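Local coordinates for protein glycoside hydrolase family 81 (Clostridium thermocellum, PDB 6FOP) that probably hydrolyses beta-1,3-glucans such as laminarin as an inverting endo-glucanase of family 81 serving the bacterium's cellulosome, at residues L359-I362 / S363-D366; L432-P435 / Q436-S439; D642-S645 / K646-Y650. All coordinates share one frame; numbering follows the deposited sequence.

Contact 1: residues L359-I362 / S363-D366; sequences LGNI and SAKD
The side-chain oxygen OD1 of Asn-361 takes the backbone N-H of Ala-364 at an N-to-OD1 distance of 2.9 Å, with an angle of 158° at the hydrogen. With CG anti to its own nitrogen (chi1 -168°), the Asn-361 amide folds forward beside the first turn of the helix. The donor stands well above the amide plane, 43° out of it, and the Ala-364 methyl CB packs 3.6 Å from Asn-361 CG. The other end of the amide is held too: ND2 donates to OD1 of both Asn-321 and Asn-325 on helix 317-329, which fixes the flip of the group and leaves OD1 for the cap. Backbone bonds continue the turn, Lys-365 N to Asn-361 O at 2.9 Å and Asp-366 N to Ile-362 O at 2.8 Å. On the outer side Ile-362 CG2 meets the Asp-366 carboxylate, 3.5 Å from OD2, the two side chains crossing at a slant. Lys-365 lays its CB 3.5 Å from Asn-361 O, while its extended chain runs off across Leu-353 and Glu-357 of helix 339-359. Gly-360, at positive phi, ends that preceding helix and alone separates its last residue from the N-cap Asn-361: a Schellman motif followed directly by an asparagine N-cap, joining two consecutive helices at the surface of the family 81 C-terminal domain.

Contact 2: residues L432-P435 / Q436-S439; sequences LRDP and QWAS
Asp-434 OD1 accepts the backbone N-H of Trp-437, N to OD1 2.9 Å and nearly straight at 169°, the capping bond of the short helix 435-438. The nitrogen comes from above the carboxylate plane, 63° out of it. The second oxygen, OD2, forms a salt bridge with Lys-373 and accepts from a water at 2.7 Å; the same water donates to Gln-436 OE1 at 2.8 Å, so the extended Gln-436 chain is linked by solvent to the cap. Having one carboxylate oxygen on the helix N terminus and the other on a lysine would be expected to favour the charged form of Asp-434. Behind it the backbone bond from Ala-438 N to Asp-434 O is weak at 3.4 Å. At the far end of the turn Gln-436 O receives both N and OG of Ser-439, the hydroxyl from 3.1 Å and in the carbonyl plane. Packing starts where Asp-434 OD2 lies 3.4 Å from Trp-437 CB, the two side chains crossing at about a right angle. A trans first torsion (chi1 -171°) swings the indole off the cap. It touches Ile-430 of helix 416-433, meets the ring of Trp-443 on helix 440-455 and donates through NE1 to Glu-377 of helix 362-379, while Ala-438 rests on Trp-507 of helix 494-511.

Contact 3: residues D642-S645 / K646-Y650; sequences DGES and KAHTY
Ser-645 is the N-cap of helix 646-659: its OG accepts the backbone N-H of His-648 at 3.0 Å, and a His-carboxylate hydrogen bond from His-648 to Glu-644 reinforces the same turn. Followed outward from CB, the Glu-644 chain bends at chi2 (-54°), which turns its carboxylate back toward the helix start. CG passes 3.9 Å from Thr-649 OG1. CD then lies in the plane of the His-648 ring, at its edge, the carboxylate and ring being nearly coplanar, 9° apart. OE1 takes ND1 of His-648 on its syn lone pair at 2.9 Å, and on its anti side receives the backbone N of Ser-645 at 3.0 Å; these two donors fix the rotation of the buried group. Glu-644 OE1 also lies 3.1 Å from Thr-649 OG1. Met-620 and Ile-617 of helix 615-622 touch the Glu-644 side chain, while His-648 touches Cys-351 of helix 339-359. The N-H donors would be expected to offset the cost of burying a charge on the carboxylate. Thr-649 closes the turn with its N to Ser-645 O at 2.9 Å. At the tip, Glu-644 OE2 receives a weak second bond from His-648 ND1, 3.0 Å long and bent to 136° at the hydrogen.

Overall arrangement
All three contacts are helix starts in the family 81 C-terminal domain, each with a side-chain cap: Asn in contact 1, Asp in contact 2, Ser in contact 3. Contact 1 lies at the surface, contact 2 is partly buried and contact 3 is buried. Their chemistry differs: an amide shared with neighbouring asparagines, a carboxylate bridged to lysine and water, and a hydroxyl beside a glutamate-histidine pair. Contacts 1 and 3 both pack on helix 317-329, and helix 339-359 borders all three. The centres of contacts 1 and 2 are about 19 Å apart, those of 1 and 3 about 17 Å, and none touches another.

Contact 1: residues L359-I362 / S363-D366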
loop_
_atom_site.group_PDB
_atom_site.type_symbol
_atom_site.label_atom_id
_atom_site.label_comp_id
_atom_site.label_asym_id
_atom_site.label_seq_id
_atom_site.Cartn_x
_atom_site.Cartn_y
_atom_site.Cartn_z
ATOM N N LEU A 359 34.234 -7.619 4.478
ATOM C CA LEU A 359 35.238 -8.667 4.620
ATOM C C LEU A 359 36.497 -8.421 3.828
ATOM O O LEU A 359 37.471 -9.157 4.015
ATOM C CB LEU A 359 34.637 -10.005 4.206
ATOM C CG LEU A 359 33.551 -10.544 5.130
ATOM C CD1 LEU A 359 32.742 -11.585 4.383
ATOM C CD2 LEU A 359 34.132 -11.167 6.382
ATOM N N GLY A 360 36.497 -7.438 2.940
ATOM C CA GLY A 360 37.637 -7.215 2.038
ATOM C C GLY A 360 37.688 -8.223 0.902
ATOM O O GLY A 360 38.730 -8.420 0.281
ATOM N N ASN A 361 36.548 -8.834 0.595
ATOM C CA ASN A 361 36.464 -9.810 -0.493
ATOM C C ASN A 361 36.136 -9.086 -1.808
ATOM O O ASN A 361 34.993 -8.966 -2.235
ATOM C CB ASN A 361 35.465 -10.905 -0.157
ATOM C CG ASN A 361 35.566 -12.082 -1.110
ATOM O OD1 ASN A 361 35.910 -11.911 -2.295
ATOM N ND2 ASN A 361 35.297 -13.292 -0.598
ATOM N N ILE A 362 37.178 -8.496 -2.371
ATOM C CA ILE A 362 37.064 -7.663 -3.560
ATOM C C ILE A 362 36.625 -8.497 -4.751
ATOM O O ILE A 362 35.829 -8.036 -5.566
ATOM C CB ILE A 362 38.366 -6.888 -3.839
ATOM C CG1 ILE A 362 38.709 -5.987 -2.634
ATOM C CG2 ILE A 362 38.275 -6.111 -5.141
ATOM C CD1 ILE A 362 37.647 -5.011 -2.206
ATOM N N SER A 363 37.096 -9.737 -4.862
ATOM C CA SER A 363 36.686 -10.615 -5.965
ATOM C C SER A 363 35.164 -10.786 -5.970
ATOM O O SER A 363 34.492 -10.666 -7.004
ATOM C CB SER A 363 37.332 -11.990 -5.825
ATOM O OG SER A 363 36.861 -12.856 -6.842
ATOM N N ALA A 364 34.628 -11.077 -4.800
ATOM C CA ALA A 364 33.169 -11.298 -4.706
ATOM C C ALA A 364 32.421 -9.976 -4.910
ATOM O O ALA A 364 31.427 -9.932 -5.639
ATOM C CB ALA A 364 32.806 -11.906 -3.363
ATOM N N LYS A 365 32.880 -8.905 -4.255
ATOM C CA LYS A 365 32.319 -7.555 -4.486
ATOM C C LYS A 365 32.224 -7.242 -5.964
ATOM O O LYS A 365 31.171 -6.813 -6.456
ATOM C CB LYS A 365 33.139 -6.463 -3.768
ATOM C CG LYS A 365 32.788 -5.035 -4.149
ATOM C CD LYS A 365 33.956 -4.089 -3.999
ATOM C CE LYS A 365 33.555 -2.654 -4.324
ATOM N NZ LYS A 365 34.736 -1.762 -4.195
ATOM N N ASP A 366 33.333 -7.421 -6.669
ATOM C CA ASP A 366 33.379 -7.106 -8.084
ATOM C C ASP A 366 32.398 -7.979 -8.896
ATOM O O ASP A 366 31.745 -7.474 -9.829
ATOM C CB ASP A 366 34.795 -7.286 -8.631
ATOM C CG ASP A 366 35.767 -6.209 -8.177
ATOM O OD1 ASP A 366 35.378 -5.177 -7.590
ATOM O OD2 ASP A 366 36.986 -6.436 -8.419
#

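Contact 2: residues L432-P435 / Q436-S439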
loop_
_atom_site.group_PDB
_atom_site.type_symbol
_atom_site.label_atom_id
_atom_site.label_comp_id
_atom_site.label_asym_id
_atom_site.label_seq_id
_atom_site.Cartn_x
_atom_site.Cartn_y
_atom_site.Cartn_z
ATOM N N LEU A 432 24.808 4.492 -4.121
ATOM C CA LEU A 432 25.552 4.795 -2.892
ATOM C C LEU A 432 27.067 4.683 -3.121
ATOM O O LEU A 432 27.842 5.292 -2.392
ATOM C CB LEU A 432 25.129 3.846 -1.761
ATOM C CG LEU A 432 23.732 4.115 -1.222
ATOM C CD1 LEU A 432 23.230 2.917 -0.412
ATOM C CD2 LEU A 432 23.714 5.387 -0.385
ATOM N N ARG A 433 27.460 3.926 -4.140
ATOM C CA ARG A 433 28.858 3.650 -4.457
ATOM C C ARG A 433 29.372 4.364 -5.691
ATOM O O ARG A 433 30.578 4.495 -5.869
ATOM C CB ARG A 433 29.033 2.145 -4.640
ATOM C CG ARG A 433 28.781 1.359 -3.365
ATOM C CD ARG A 433 28.508 -0.088 -3.666
ATOM N NE ARG A 433 28.441 -0.870 -2.440
ATOM C CZ ARG A 433 27.375 -0.971 -1.636
ATOM N NH1 ARG A 433 26.241 -0.375 -1.944
ATOM N NH2 ARG A 433 27.418 -1.696 -0.543
ATOM N N ASP A 434 28.478 4.829 -6.551
ATOM C CA ASP A 434 28.866 5.283 -7.865
ATOM C C ASP A 434 27.874 6.362 -8.293
ATOM O O ASP A 434 26.850 6.060 -8.935
ATOM C CB ASP A 434 28.928 4.135 -8.855
ATOM C CG ASP A 434 29.433 4.543 -10.200
ATOM O OD1 ASP A 434 29.505 5.752 -10.479
ATOM O OD2 ASP A 434 29.718 3.633 -11.012
ATOM N N PRO A 435 28.158 7.618 -7.892
ATOM C CA PRO A 435 27.293 8.728 -8.267
ATOM C C PRO A 435 27.246 8.985 -9.769
ATOM O O PRO A 435 26.278 9.562 -10.270
ATOM C CB PRO A 435 27.903 9.921 -7.510
ATOM C CG PRO A 435 29.349 9.588 -7.375
ATOM C CD PRO A 435 29.403 8.090 -7.247
ATOM N N GLN A 436 28.304 8.602 -10.465
ATOM C CA GLN A 436 28.400 8.772 -11.906
ATOM C C GLN A 436 27.350 7.880 -12.607
ATOM O O GLN A 436 26.521 8.350 -13.384
ATOM C CB GLN A 436 29.852 8.407 -12.295
ATOM C CG GLN A 436 30.187 8.383 -13.745
ATOM C CD GLN A 436 31.597 7.899 -13.947
ATOM O OE1 GLN A 436 31.940 6.786 -13.557
ATOM N NE2 GLN A 436 32.424 8.733 -14.522
ATOM N N TRP A 437 27.348 6.603 -12.254
ATOM C CA TRP A 437 26.414 5.630 -12.850
ATOM C C TRP A 437 24.936 6.026 -12.638
ATOM O O TRP A 437 24.094 5.921 -13.531
ATOM C CB TRP A 437 26.650 4.250 -12.220
ATOM C CG TRP A 437 25.934 3.120 -12.875
ATOM C CD1 TRP A 437 26.430 2.286 -13.836
ATOM C CD2 TRP A 437 24.597 2.656 -12.605
ATOM N NE1 TRP A 437 25.509 1.361 -14.185
ATOM C CE2 TRP A 437 24.360 1.576 -13.473
ATOM C CE3 TRP A 437 23.582 3.065 -11.730
ATOM C CZ2 TRP A 437 23.164 0.856 -13.472
ATOM C CZ3 TRP A 437 22.375 2.357 -11.746
ATOM C CH2 TRP A 437 22.184 1.268 -12.600
ATOM N N ALA A 438 24.651 6.497 -11.435
ATOM C CA ALA A 438 23.296 6.823 -11.025
ATOM C C ALA A 438 22.816 8.196 -11.481
ATOM O O ALA A 438 21.641 8.529 -11.270
ATOM C CB ALA A 438 23.193 6.728 -9.505
ATOM N N SER A 439 23.692 9.023 -12.059
ATOM C CA SER A 439 23.265 10.338 -12.513
ATOM C C SER A 439 22.140 10.224 -13.564
ATOM O O SER A 439 22.061 9.220 -14.321
ATOM C CB SER A 439 24.462 11.102 -13.075
ATOM O OG SER A 439 24.763 10.653 -14.365
HETATM O O HOH W 1 30.330 4.523 -13.460
#

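Contact 3: residues D642-S645 / K646-Y650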
loop_
_atom_site.group_PDB
_atom_site.type_symbol
_atom_site.label_atom_id
_atom_site.label_comp_id
_atom_site.label_asym_id
_atom_site.label_seq_id
_atom_site.Cartn_x
_atom_site.Cartn_y
_atom_site.Cartn_z
ATOM N N ASP A 642 14.980 -18.621 -2.071
ATOM C CA ASP A 642 15.650 -18.191 -3.296
ATOM C C ASP A 642 16.142 -16.728 -3.350
ATOM O O ASP A 642 17.093 -16.420 -4.084
ATOM C CB ASP A 642 14.730 -18.439 -4.499
ATOM C CG ASP A 642 14.404 -19.916 -4.705
ATOM O OD1 ASP A 642 15.292 -20.703 -5.043
ATOM O OD2 ASP A 642 13.224 -20.296 -4.533
ATOM N N GLY A 643 15.507 -15.839 -2.588
ATOM C CA GLY A 643 15.933 -14.470 -2.507
ATOM C C GLY A 643 16.952 -14.165 -1.415
ATOM O O GLY A 643 17.361 -13.012 -1.264
ATOM N N GLU A 644 17.342 -15.193 -0.659
ATOM C CA GLU A 644 18.228 -15.045 0.487
ATOM C C GLU A 644 19.589 -15.726 0.210
ATOM O O GLU A 644 19.748 -16.463 -0.756
ATOM C CB GLU A 644 17.595 -15.728 1.704
ATOM C CG GLU A 644 17.004 -14.803 2.692
ATOM C CD GLU A 644 17.943 -13.702 3.201
ATOM O OE1 GLU A 644 19.206 -13.773 3.219
ATOM O OE2 GLU A 644 17.380 -12.721 3.618
ATOM N N SER A 645 20.545 -15.440 1.090
ATOM C CA SER A 645 21.844 -16.107 1.044
ATOM C C SER A 645 22.248 -16.495 2.447
ATOM O O SER A 645 21.892 -15.830 3.417
ATOM C CB SER A 645 22.907 -15.190 0.417
ATOM O OG SER A 645 23.187 -14.030 1.171
ATOM N N LYS A 646 23.073 -17.539 2.550
ATOM C CA LYS A 646 23.638 -17.892 3.837
ATOM C C LYS A 646 24.395 -16.700 4.436
ATOM O O LYS A 646 24.292 -16.423 5.634
ATOM C CB LYS A 646 24.597 -19.081 3.724
ATOM C CG LYS A 646 23.917 -20.359 3.253
ATOM C CD LYS A 646 24.843 -21.554 3.174
ATOM C CE LYS A 646 24.114 -22.698 2.507
ATOM N NZ LYS A 646 24.823 -24.003 2.617
ATOM N N ALA A 647 25.173 -16.001 3.595
ATOM C CA ALA A 647 25.956 -14.877 4.094
ATOM C C ALA A 647 25.050 -13.820 4.720
ATOM O O ALA A 647 25.287 -13.360 5.834
ATOM C CB ALA A 647 26.770 -14.267 2.975
ATOM N N HIS A 648 24.005 -13.417 3.998
ATOM C CA HIS A 648 23.141 -12.341 4.510
ATOM C C HIS A 648 22.341 -12.783 5.748
ATOM O O HIS A 648 22.230 -12.015 6.717
ATOM C CB HIS A 648 22.213 -11.875 3.401
ATOM C CG HIS A 648 21.241 -10.825 3.815
ATOM N ND1 HIS A 648 19.893 -11.076 3.892
ATOM C CD2 HIS A 648 21.415 -9.558 4.249
ATOM C CE1 HIS A 648 19.271 -9.983 4.276
ATOM N NE2 HIS A 648 20.165 -9.046 4.499
ATOM N N THR A 649 21.829 -14.019 5.725
ATOM C CA THR A 649 21.068 -14.554 6.868
ATOM C C THR A 649 21.924 -14.602 8.114
ATOM O O THR A 649 21.518 -14.122 9.178
ATOM C CB THR A 649 20.518 -15.949 6.527
ATOM O OG1 THR A 649 19.541 -15.822 5.478
ATOM C CG2 THR A 649 19.921 -16.638 7.729
ATOM N N TYR A 650 23.134 -15.151 7.970
ATOM C CA TYR A 650 23.953 -15.295 9.143
ATOM C C TYR A 650 24.541 -13.978 9.633
ATOM O O TYR A 650 24.648 -13.765 10.836
ATOM C CB TYR A 650 25.016 -16.325 8.891
ATOM C CG TYR A 650 25.589 -16.908 10.135
ATOM C CD1 TYR A 650 24.773 -17.479 11.105
ATOM C CD2 TYR A 650 26.966 -16.915 10.342
ATOM C CE1 TYR A 650 25.316 -18.043 12.249
ATOM C CE2 TYR A 650 27.524 -17.506 11.471
ATOM C CZ TYR A 650 26.687 -18.046 12.430
ATOM O OH TYR A 650 27.181 -18.627 13.565
#